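Local coordinates for protein mediator of RNA polymerase II transcription subunit 18 (Schizosaccharomyces pombe, PDB 3C0T) that serves as a subunit of the Mediator coactivator complex, which conveys signals from gene-specific regulators to the basal RNA polymerase II transcription machinery, at residues A[36-42]-A[118-124]; A[66-72]-A[150-154]; A[85-91]-A[203-207]. The contacts are given in a common frame with arbitrary orientation. Residues are numbered along the deposited sequence.

Interaction 1. Residues A[36-42]-A[118-124]; sequences WVVYRPK and YEFSHEY
The apolar centre lies where W36 and V38 meet the rings of Y124 and H122, on one face of two antiparallel strands of the curled Med18 beta-barrel sheet. W36 CB sits 3.9 Å from the Y124 ring centroid, and V38 CB 3.9 Å from that of H122, each over the ring face. H122 and Y124 are both chi1 p (56° and 52°), which folds their rings back over the neighbouring strand. Both also meet the Mediator subunit 8 chain. The axes of strand segments 36-41 and 118-124 approach to 4.4 Å with 134° between their N-to-C directions, antiparallel but strongly twisted. W36 and Y124 share backbone hydrogen bonds, W36 N to Y124 O 2.8 Å and Y124 N to W36 O 2.9 Å. Next comes a classic beta bulge: S121 and H122 both face V38, with V38 N to H122 O 2.7 Å and S121 N to V38 O 2.8 Å. Beyond it, Y39 CE2 packs against F120 CB at 4.0 Å, and R40 N bonds to E119 O at 2.9 Å. At the polar edge both side chains are chi1 p, and R40 NH1 makes a salt bridge to E119 OE1 at 3.0 Å.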
loop_
_atom_site.group_PDB
_atom_site.type_symbol
_atom_site.label_atom_id
_atom_site.label_comp_id
_atom_site.label_asym_id
_atom_site.label_seq_id
_atom_site.Cartn_x
_atom_site.Cartn_y
_atom_site.Cartn_z
ATOM N N TRP A 36 -1.624 8.795 3.659
ATOM C CA TRP A 36 -2.759 7.966 4.041
ATOM C C TRP A 36 -3.230 8.292 5.443
ATOM O O TRP A 36 -2.418 8.396 6.363
ATOM C CB TRP A 36 -2.388 6.477 4.025
ATOM C CG TRP A 36 -2.184 5.883 2.675
ATOM C CD1 TRP A 36 -1.059 5.963 1.906
ATOM C CD2 TRP A 36 -3.131 5.107 1.924
ATOM N NE1 TRP A 36 -1.245 5.287 0.731
ATOM C CE2 TRP A 36 -2.505 4.748 0.713
ATOM C CE3 TRP A 36 -4.446 4.680 2.159
ATOM C CZ2 TRP A 36 -3.144 3.976 -0.269
ATOM C CZ3 TRP A 36 -5.088 3.912 1.180
ATOM C CH2 TRP A 36 -4.431 3.566 -0.018
ATOM N N VAL A 37 -4.540 8.449 5.603
ATOM C CA VAL A 37 -5.122 8.691 6.921
ATOM C C VAL A 37 -6.228 7.640 7.042
ATOM O O VAL A 37 -7.054 7.476 6.138
ATOM C CB VAL A 37 -5.708 10.133 7.069
ATOM C CG1 VAL A 37 -4.781 11.134 6.413
ATOM C CG2 VAL A 37 -7.090 10.214 6.462
ATOM N N VAL A 38 -6.220 6.906 8.145
ATOM C CA VAL A 38 -7.202 5.857 8.352
ATOM C C VAL A 38 -8.205 6.219 9.443
ATOM O O VAL A 38 -7.830 6.751 10.483
ATOM C CB VAL A 38 -6.486 4.537 8.711
ATOM C CG1 VAL A 38 -7.493 3.411 8.870
ATOM C CG2 VAL A 38 -5.462 4.199 7.634
ATOM N N TYR A 39 -9.480 5.931 9.185
ATOM C CA TYR A 39 -10.561 6.211 10.132
ATOM C C TYR A 39 -11.309 4.943 10.497
ATOM O O TYR A 39 -11.600 4.104 9.645
ATOM C CB TYR A 39 -11.564 7.208 9.550
ATOM C CG TYR A 39 -11.080 8.632 9.557
ATOM C CD1 TYR A 39 -10.201 9.096 8.580
ATOM C CD2 TYR A 39 -11.487 9.518 10.554
ATOM C CE1 TYR A 39 -9.737 10.408 8.596
ATOM C CE2 TYR A 39 -11.025 10.834 10.579
ATOM C CZ TYR A 39 -10.152 11.267 9.597
ATOM O OH TYR A 39 -9.688 12.560 9.612
ATOM N N ARG A 40 -11.634 4.810 11.774
ATOM C CA ARG A 40 -12.347 3.632 12.240
ATOM C C ARG A 40 -13.713 4.049 12.763
ATOM O O ARG A 40 -13.910 5.201 13.153
ATOM C CB ARG A 40 -11.560 2.967 13.365
ATOM C CG ARG A 40 -11.428 3.864 14.563
ATOM C CD ARG A 40 -10.601 3.248 15.650
ATOM N NE ARG A 40 -10.551 4.154 16.792
ATOM C CZ ARG A 40 -9.906 3.903 17.925
ATOM N NH1 ARG A 40 -9.925 4.794 18.907
ATOM N NH2 ARG A 40 -9.243 2.761 18.074
ATOM N N PRO A 41 -14.676 3.115 12.773
ATOM C CA PRO A 41 -16.028 3.410 13.262
ATOM C C PRO A 41 -15.974 3.959 14.685
ATOM O O PRO A 41 -15.212 3.466 15.513
ATOM C CB PRO A 41 -16.719 2.055 13.177
ATOM C CG PRO A 41 -16.067 1.436 11.970
ATOM C CD PRO A 41 -14.609 1.753 12.211
ATOM N N LYS A 42 -16.779 4.980 14.956
ATOM C CA LYS A 42 -16.824 5.617 16.276
ATOM C C LYS A 42 -17.759 4.884 17.246
ATOM O O LYS A 42 -17.633 3.676 17.473
ATOM C CB LYS A 42 -17.284 7.073 16.121
ATOM C CG LYS A 42 -17.023 7.971 17.318
ATOM C CD LYS A 42 -17.604 9.369 17.086
ATOM C CE LYS A 42 -17.020 10.030 15.839
ATOM N NZ LYS A 42 -17.595 11.382 15.572
ATOM N N TYR A 118 -17.130 8.295 12.098
ATOM C CA TYR A 118 -15.805 7.689 12.156
ATOM C C TYR A 118 -14.837 8.592 12.898
ATOM O O TYR A 118 -15.018 9.806 12.933
ATOM C CB TYR A 118 -15.253 7.434 10.751
ATOM C CG TYR A 118 -15.989 6.384 9.948
ATOM C CD1 TYR A 118 -17.207 6.671 9.331
ATOM C CD2 TYR A 118 -15.457 5.103 9.793
ATOM C CE1 TYR A 118 -17.876 5.705 8.573
ATOM C CE2 TYR A 118 -16.119 4.128 9.041
ATOM C CZ TYR A 118 -17.325 4.437 8.434
ATOM O OH TYR A 118 -17.971 3.478 7.691
ATOM N N GLU A 119 -13.810 7.997 13.491
ATOM C CA GLU A 119 -12.809 8.778 14.197
ATOM C C GLU A 119 -11.412 8.407 13.710
ATOM O O GLU A 119 -11.161 7.276 13.299
ATOM C CB GLU A 119 -12.920 8.558 15.712
ATOM C CG GLU A 119 -12.712 7.123 16.158
ATOM C CD GLU A 119 -12.871 6.942 17.664
ATOM O OE1 GLU A 119 -12.611 5.821 18.158
ATOM O OE2 GLU A 119 -13.256 7.915 18.352
ATOM N N PHE A 120 -10.507 9.374 13.758
ATOM C CA PHE A 120 -9.134 9.173 13.328
ATOM C C PHE A 120 -8.426 8.035 14.061
ATOM O O PHE A 120 -8.425 7.983 15.290
ATOM C CB PHE A 120 -8.341 10.467 13.529
ATOM C CG PHE A 120 -6.880 10.336 13.201
ATOM C CD1 PHE A 120 -6.458 10.200 11.880
ATOM C CD2 PHE A 120 -5.927 10.313 14.216
ATOM C CE1 PHE A 120 -5.110 10.040 11.576
ATOM C CE2 PHE A 120 -4.576 10.151 13.920
ATOM C CZ PHE A 120 -4.167 10.013 12.596
ATOM N N SER A 121 -7.813 7.133 13.302
ATOM C CA SER A 121 -7.074 6.019 13.883
ATOM C C SER A 121 -5.571 6.294 13.786
ATOM O O SER A 121 -4.901 6.520 14.796
ATOM C CB SER A 121 -7.403 4.716 13.153
ATOM O OG SER A 121 -6.589 3.656 13.633
ATOM N N HIS A 122 -5.048 6.281 12.563
ATOM C CA HIS A 122 -3.626 6.532 12.334
ATOM C C HIS A 122 -3.383 7.060 10.926
ATOM O O HIS A 122 -4.288 7.077 10.088
ATOM C CB HIS A 122 -2.818 5.249 12.535
ATOM C CG HIS A 122 -3.279 4.106 11.685
ATOM N ND1 HIS A 122 -4.502 3.490 11.866
ATOM C CD2 HIS A 122 -2.688 3.467 10.648
ATOM C CE1 HIS A 122 -4.640 2.521 10.979
ATOM N NE2 HIS A 122 -3.554 2.486 10.228
ATOM N N GLU A 123 -2.155 7.497 10.675
ATOM C CA GLU A 123 -1.787 8.013 9.370
ATOM C C GLU A 123 -0.331 7.698 9.074
ATOM O O GLU A 123 0.474 7.490 9.986
ATOM C CB GLU A 123 -1.993 9.525 9.310
ATOM C CG GLU A 123 -1.115 10.313 10.282
ATOM C CD GLU A 123 -1.278 11.810 10.117
ATOM O OE1 GLU A 123 -2.385 12.248 9.748
ATOM O OE2 GLU A 123 -0.309 12.554 10.365
ATOM N N TYR A 124 0.002 7.657 7.791
ATOM C CA TYR A 124 1.371 7.397 7.382
ATOM C C TYR A 124 1.582 7.859 5.954
ATOM O O TYR A 124 0.642 8.264 5.260
ATOM C CB TYR A 124 1.730 5.902 7.512
ATOM C CG TYR A 124 0.768 4.966 6.826
ATOM C CD1 TYR A 124 -0.401 4.559 7.459
ATOM C CD2 TYR A 124 1.009 4.516 5.522
ATOM C CE1 TYR A 124 -1.315 3.731 6.818
ATOM C CE2 TYR A 124 0.105 3.683 4.868
ATOM C CZ TYR A 124 -1.059 3.294 5.524
ATOM O OH TYR A 124 -1.960 2.463 4.897
#

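Interaction 2. Residues A[66-72]-A[150-154]; sequences DETDTEW and RSIKP
W72 and I152 bury the largest areas, 99 and 94 Å². The CA-to-CB bond of W72 points toward 150-154, and with chi1 p (59°) and chi2 -82° the indole offers a face to I152, whose chi1 p and chi2 t place CG2 3.5 Å from the centroid of the six-membered ring, a CH-pi contact. At the indole edge, W72 NE1 donates to R150 O at 3.0 Å. R150 has a left-handed backbone (61/27) and a t, p, p side chain whose CD passes 3.9 Å from W72 CZ2 before the guanidinium reaches E123. Two irregular loops of the barrel sheet meet here, following strands 56-61 and 136-146. D66 to D69 form a type I turn, D69 N to D66 O 2.7 Å. In the other loop S151, chi1 t, makes an ST turn, its OG accepting from K153 N at 3.2 Å. The nearest CA atoms across the segments, of E67 and K153, are 5.0 Å apart; there K153, chi1 m, brings CG into close van der Waals contact with E67 O at 2.9 Å.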
loop_
_atom_site.group_PDB
_atom_site.type_symbol
_atom_site.label_atom_id
_atom_site.label_comp_id
_atom_site.label_asym_id
_atom_site.label_seq_id
_atom_site.Cartn_x
_atom_site.Cartn_y
_atom_site.Cartn_z
ATOM N N ASP A 66 2.260 21.487 -2.984
ATOM C CA ASP A 66 3.309 22.402 -2.557
ATOM C C ASP A 66 3.504 22.087 -1.085
ATOM O O ASP A 66 2.570 22.236 -0.293
ATOM C CB ASP A 66 2.863 23.862 -2.687
ATOM C CG ASP A 66 2.440 24.227 -4.096
ATOM O OD1 ASP A 66 2.107 25.415 -4.320
ATOM O OD2 ASP A 66 2.437 23.333 -4.975
ATOM N N GLU A 67 4.699 21.644 -0.714
ATOM C CA GLU A 67 4.963 21.324 0.682
ATOM C C GLU A 67 4.758 22.588 1.506
ATOM O O GLU A 67 4.635 22.538 2.730
ATOM C CB GLU A 67 6.391 20.815 0.849
ATOM C CG GLU A 67 7.449 21.889 0.760
ATOM C CD GLU A 67 8.841 21.325 0.915
ATOM O OE1 GLU A 67 9.780 22.120 1.126
ATOM O OE2 GLU A 67 8.991 20.085 0.818
ATOM N N THR A 68 4.718 23.721 0.810
ATOM C CA THR A 68 4.526 25.027 1.429
ATOM C C THR A 68 3.040 25.314 1.663
ATOM O O THR A 68 2.689 26.138 2.511
ATOM C CB THR A 68 5.125 26.148 0.544
ATOM O OG1 THR A 68 4.573 26.066 -0.777
ATOM C CG2 THR A 68 6.641 26.009 0.457
ATOM N N ASP A 69 2.180 24.630 0.909
ATOM C CA ASP A 69 0.726 24.789 1.020
ATOM C C ASP A 69 0.293 24.501 2.455
ATOM O O ASP A 69 0.277 23.346 2.889
ATOM C CB ASP A 69 0.010 23.822 0.070
ATOM C CG ASP A 69 -1.485 24.086 -0.021
ATOM O OD1 ASP A 69 -2.094 24.449 1.009
ATOM O OD2 ASP A 69 -2.053 23.917 -1.122
ATOM N N THR A 70 -0.063 25.559 3.179
ATOM C CA THR A 70 -0.482 25.446 4.575
ATOM C C THR A 70 -1.649 24.478 4.793
ATOM O O THR A 70 -1.699 23.773 5.803
ATOM C CB THR A 70 -0.861 26.837 5.153
ATOM O OG1 THR A 70 -1.936 27.403 4.391
ATOM C CG2 THR A 70 0.337 27.780 5.096
ATOM N N GLU A 71 -2.584 24.445 3.850
ATOM C CA GLU A 71 -3.735 23.557 3.962
ATOM C C GLU A 71 -3.964 22.761 2.685
ATOM O O GLU A 71 -4.929 22.974 1.950
ATOM C CB GLU A 71 -4.977 24.364 4.343
ATOM C CG GLU A 71 -5.022 24.700 5.831
ATOM C CD GLU A 71 -5.969 25.837 6.160
ATOM O OE1 GLU A 71 -7.145 25.786 5.734
ATOM O OE2 GLU A 71 -5.534 26.783 6.855
ATOM N N TRP A 72 -3.046 21.832 2.444
ATOM C CA TRP A 72 -3.073 20.964 1.281
ATOM C C TRP A 72 -4.237 19.980 1.336
ATOM O O TRP A 72 -4.818 19.649 0.309
ATOM C CB TRP A 72 -1.770 20.171 1.210
ATOM C CG TRP A 72 -1.546 19.336 2.448
ATOM C CD1 TRP A 72 -1.026 19.755 3.641
ATOM C CD2 TRP A 72 -1.908 17.959 2.631
ATOM N NE1 TRP A 72 -1.044 18.728 4.556
ATOM C CE2 TRP A 72 -1.580 17.614 3.964
ATOM C CE3 TRP A 72 -2.481 16.983 1.801
ATOM C CZ2 TRP A 72 -1.805 16.332 4.483
ATOM C CZ3 TRP A 72 -2.704 15.712 2.319
ATOM C CH2 TRP A 72 -2.367 15.399 3.648
ATOM N N ARG A 150 -0.544 15.255 9.964
ATOM C CA ARG A 150 -1.191 15.825 8.783
ATOM C C ARG A 150 -0.312 16.838 8.055
ATOM O O ARG A 150 -0.812 17.740 7.373
ATOM C CB ARG A 150 -2.531 16.469 9.165
ATOM C CG ARG A 150 -3.596 16.466 8.050
ATOM C CD ARG A 150 -3.859 15.055 7.496
ATOM N NE ARG A 150 -4.064 14.086 8.568
ATOM C CZ ARG A 150 -5.185 13.957 9.270
ATOM N NH1 ARG A 150 -6.231 14.734 9.012
ATOM N NH2 ARG A 150 -5.254 13.060 10.241
ATOM N N SER A 151 1.003 16.677 8.187
ATOM C CA SER A 151 1.954 17.571 7.536
ATOM C C SER A 151 2.676 16.890 6.375
ATOM O O SER A 151 3.108 15.745 6.480
ATOM C CB SER A 151 2.984 18.074 8.553
ATOM O OG SER A 151 3.987 18.856 7.923
ATOM N N ILE A 152 2.802 17.602 5.261
ATOM C CA ILE A 152 3.490 17.075 4.093
ATOM C C ILE A 152 4.853 17.748 3.960
ATOM O O ILE A 152 5.545 17.585 2.952
ATOM C CB ILE A 152 2.687 17.321 2.807
ATOM C CG1 ILE A 152 2.420 18.818 2.638
ATOM C CG2 ILE A 152 1.390 16.539 2.854
ATOM C CD1 ILE A 152 1.697 19.173 1.356
ATOM N N LYS A 153 5.237 18.512 4.978
ATOM C CA LYS A 153 6.529 19.187 4.956
ATOM C C LYS A 153 7.612 18.248 5.476
ATOM O O LYS A 153 7.518 17.730 6.595
ATOM C CB LYS A 153 6.504 20.462 5.817
ATOM C CG LYS A 153 5.508 21.519 5.349
ATOM C CD LYS A 153 5.722 22.867 6.035
ATOM C CE LYS A 153 5.672 22.754 7.557
ATOM N NZ LYS A 153 4.384 22.176 8.044
ATOM N N PRO A 154 8.643 17.992 4.657
ATOM C CA PRO A 154 9.722 17.107 5.098
ATOM C C PRO A 154 10.329 17.622 6.406
ATOM O O PRO A 154 10.171 18.797 6.762
ATOM C CB PRO A 154 10.695 17.151 3.925
ATOM C CG PRO A 154 9.760 17.228 2.747
ATOM C CD PRO A 154 8.759 18.280 3.214
#

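Interaction 3. Residues A[85-91]-A[203-207]; sequences NSEPKRE and KNVRL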
loop_
_atom_site.group_PDB
_atom_site.type_symbol
_atom_site.label_atom_id
_atom_site.label_comp_id
_atom_site.label_asym_id
_atom_site.label_seq_id
_atom_site.Cartn_x
_atom_site.Cartn_y
_atom_site.Cartn_z
ATOM N N ASN A 85 -10.036 -8.464 4.582
ATOM C CA ASN A 85 -8.980 -9.399 4.945
ATOM C C ASN A 85 -8.772 -10.316 3.746
ATOM O O ASN A 85 -9.725 -10.614 3.021
ATOM C CB ASN A 85 -9.410 -10.211 6.166
ATOM C CG ASN A 85 -9.748 -9.332 7.364
ATOM O OD1 ASN A 85 -10.565 -9.702 8.200
ATOM N ND2 ASN A 85 -9.114 -8.168 7.452
ATOM N N SER A 86 -7.533 -10.745 3.516
ATOM C CA SER A 86 -7.266 -11.631 2.391
ATOM C C SER A 86 -7.886 -12.988 2.682
ATOM O O SER A 86 -8.123 -13.336 3.837
ATOM C CB SER A 86 -5.761 -11.773 2.162
ATOM O OG SER A 86 -5.089 -12.109 3.359
ATOM N N GLU A 87 -8.161 -13.751 1.631
ATOM C CA GLU A 87 -8.755 -15.070 1.794
ATOM C C GLU A 87 -7.745 -16.080 2.329
ATOM O O GLU A 87 -6.574 -16.064 1.955
ATOM C CB GLU A 87 -9.315 -15.555 0.460
ATOM C CG GLU A 87 -10.414 -14.662 -0.092
ATOM C CD GLU A 87 -10.800 -15.041 -1.504
ATOM O OE1 GLU A 87 -11.638 -14.332 -2.108
ATOM O OE2 GLU A 87 -10.264 -16.053 -2.009
ATOM N N PRO A 88 -8.187 -16.967 3.232
ATOM C CA PRO A 88 -7.315 -17.989 3.818
ATOM C C PRO A 88 -7.275 -19.232 2.932
ATOM O O PRO A 88 -7.980 -19.302 1.924
ATOM C CB PRO A 88 -7.976 -18.261 5.160
ATOM C CG PRO A 88 -9.430 -18.187 4.793
ATOM C CD PRO A 88 -9.498 -16.949 3.909
ATOM N N LYS A 89 -6.451 -20.204 3.318
ATOM C CA LYS A 89 -6.308 -21.453 2.566
ATOM C C LYS A 89 -5.821 -21.231 1.139
ATOM O O LYS A 89 -6.094 -22.043 0.255
ATOM C CB LYS A 89 -7.638 -22.223 2.513
ATOM C CG LYS A 89 -8.031 -22.962 3.792
ATOM C CD LYS A 89 -8.417 -22.013 4.919
ATOM C CE LYS A 89 -8.984 -22.778 6.112
ATOM N NZ LYS A 89 -10.202 -23.558 5.736
ATOM N N ARG A 90 -5.115 -20.127 0.912
ATOM C CA ARG A 90 -4.578 -19.825 -0.410
ATOM C C ARG A 90 -3.062 -19.809 -0.355
ATOM O O ARG A 90 -2.397 -19.234 -1.217
ATOM C CB ARG A 90 -5.089 -18.475 -0.918
ATOM C CG ARG A 90 -6.471 -18.526 -1.522
ATOM C CD ARG A 90 -6.762 -17.254 -2.287
ATOM N NE ARG A 90 -5.903 -17.106 -3.460
ATOM C CZ ARG A 90 -6.080 -17.746 -4.610
ATOM N NH1 ARG A 90 -7.095 -18.588 -4.755
ATOM N NH2 ARG A 90 -5.242 -17.545 -5.621
ATOM N N GLU A 91 -2.518 -20.441 0.676
ATOM C CA GLU A 91 -1.079 -20.521 0.845
ATOM C C GLU A 91 -0.510 -21.200 -0.403
ATOM O O GLU A 91 -1.176 -22.040 -1.017
ATOM C CB GLU A 91 -0.760 -21.339 2.097
ATOM C CG GLU A 91 0.620 -21.096 2.668
ATOM C CD GLU A 91 0.829 -19.646 3.064
ATOM O OE1 GLU A 91 0.833 -18.779 2.160
ATOM O OE2 GLU A 91 0.986 -19.373 4.275
ATOM N N LYS A 203 5.581 -13.958 -2.314
ATOM C CA LYS A 203 4.616 -14.930 -1.836
ATOM C C LYS A 203 3.375 -14.303 -1.231
ATOM O O LYS A 203 3.314 -13.098 -0.992
ATOM C CB LYS A 203 5.259 -15.886 -0.822
ATOM C CG LYS A 203 6.501 -15.368 -0.117
ATOM C CD LYS A 203 6.194 -14.315 0.929
ATOM C CE LYS A 203 7.491 -13.838 1.587
ATOM N NZ LYS A 203 7.291 -12.765 2.604
ATOM N N ASN A 204 2.377 -15.149 -1.009
ATOM C CA ASN A 204 1.120 -14.733 -0.423
ATOM C C ASN A 204 1.376 -14.435 1.048
ATOM O O ASN A 204 1.890 -15.275 1.776
ATOM C CB ASN A 204 0.091 -15.860 -0.567
ATOM C CG ASN A 204 -1.282 -15.487 -0.019
ATOM O OD1 ASN A 204 -1.448 -14.464 0.657
ATOM N ND2 ASN A 204 -2.275 -16.328 -0.300
ATOM N N VAL A 205 1.044 -13.224 1.474
ATOM C CA VAL A 205 1.211 -12.821 2.864
ATOM C C VAL A 205 -0.151 -12.291 3.283
ATOM O O VAL A 205 -0.806 -11.583 2.513
ATOM C CB VAL A 205 2.280 -11.713 3.010
ATOM C CG1 VAL A 205 2.383 -11.269 4.453
ATOM C CG2 VAL A 205 3.623 -12.231 2.538
ATOM N N ARG A 206 -0.588 -12.636 4.490
ATOM C CA ARG A 206 -1.899 -12.198 4.942
ATOM C C ARG A 206 -2.027 -10.683 5.073
ATOM O O ARG A 206 -1.131 -10.012 5.581
ATOM C CB ARG A 206 -2.260 -12.863 6.273
ATOM C CG ARG A 206 -3.744 -12.753 6.589
ATOM C CD ARG A 206 -4.199 -13.790 7.604
ATOM N NE ARG A 206 -5.554 -14.267 7.316
ATOM C CZ ARG A 206 -5.870 -15.068 6.300
ATOM N NH1 ARG A 206 -7.131 -15.446 6.116
ATOM N NH2 ARG A 206 -4.926 -15.507 5.473
ATOM N N LEU A 207 -3.158 -10.160 4.607
ATOM C CA LEU A 207 -3.443 -8.726 4.659
ATOM C C LEU A 207 -4.827 -8.446 5.253
ATOM O O LEU A 207 -5.631 -9.401 5.367
ATOM C CB LEU A 207 -3.354 -8.124 3.251
ATOM C CG LEU A 207 -1.954 -7.915 2.667
ATOM C CD1 LEU A 207 -2.059 -7.427 1.232
ATOM C CD2 LEU A 207 -1.197 -6.904 3.515
ATOM O OXT LEU A 207 -5.099 -7.272 5.588
HETATM O O HOH W 1 -3.139 -14.086 2.457
#
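N204, R206 and S86 bury the most surface here, between 73 and 77 Å² each. Start with S86, whose CA-to-CB bond points toward the C-terminal tail and which is buried beside Y5. Its N donates to the terminal carboxylate atom L207 O at 3.0 Å, and its OG, with chi1 p, accepts from L207 N at 3.0 Å and an almost straight 175°. One residue thus holds the chain end through backbone and hydroxyl together. N204 works at the other end of the contact: its ND2 makes a weak hydrogen bond to R90 O at 3.0 Å, and a water that donates to N204 OD1 at 2.5 Å also lies 2.9 Å from S86 OG, bridging the two residues.

Neither segment is regular. The loop between strands 78-83 and 95-104 of the curled antiparallel Med18 barrel sheet runs beside the tail that follows helix 179-196. That tail packs against strand 2-10, with K203 backbone-hydrogen-bonded to L7 and V205 O hydrogen-bonded to Y5 OH.

The R206 side chain runs back along the loop, past S86, to P88. S86 O stands over one face of its guanidinium, 3.3 Å from R206 NH1, at an angle too poor for a hydrogen bond, while P88 CB comes within 3.1 Å of R206 NH1. Outside the two segments, L207 OXT pairs with a basic side chain of the Mediator subunit 8 chain.

Interactions 1 and 2 are continuous, although their centres lie 19 Å apart: R150 leaves the 150-154 loop and comes down on the face of the sheet that carries V37, Y39, F120 and E123. Its NE forms a salt bridge with E123 OE1 at 2.8 Å, and R150 NH2 lies 3.3 Å from F120 CE1. Interaction 3 stands apart, its nearest atoms about 9 Å from interaction 1 and about 21 Å from interaction 2, with 2 and 3 on opposite sides of the chain's centre. Interactions 1 and 3 nevertheless share a partner: H122 of interaction 1 and the C-terminal L207 of interaction 3 both bind the Mediator subunit 8 chain.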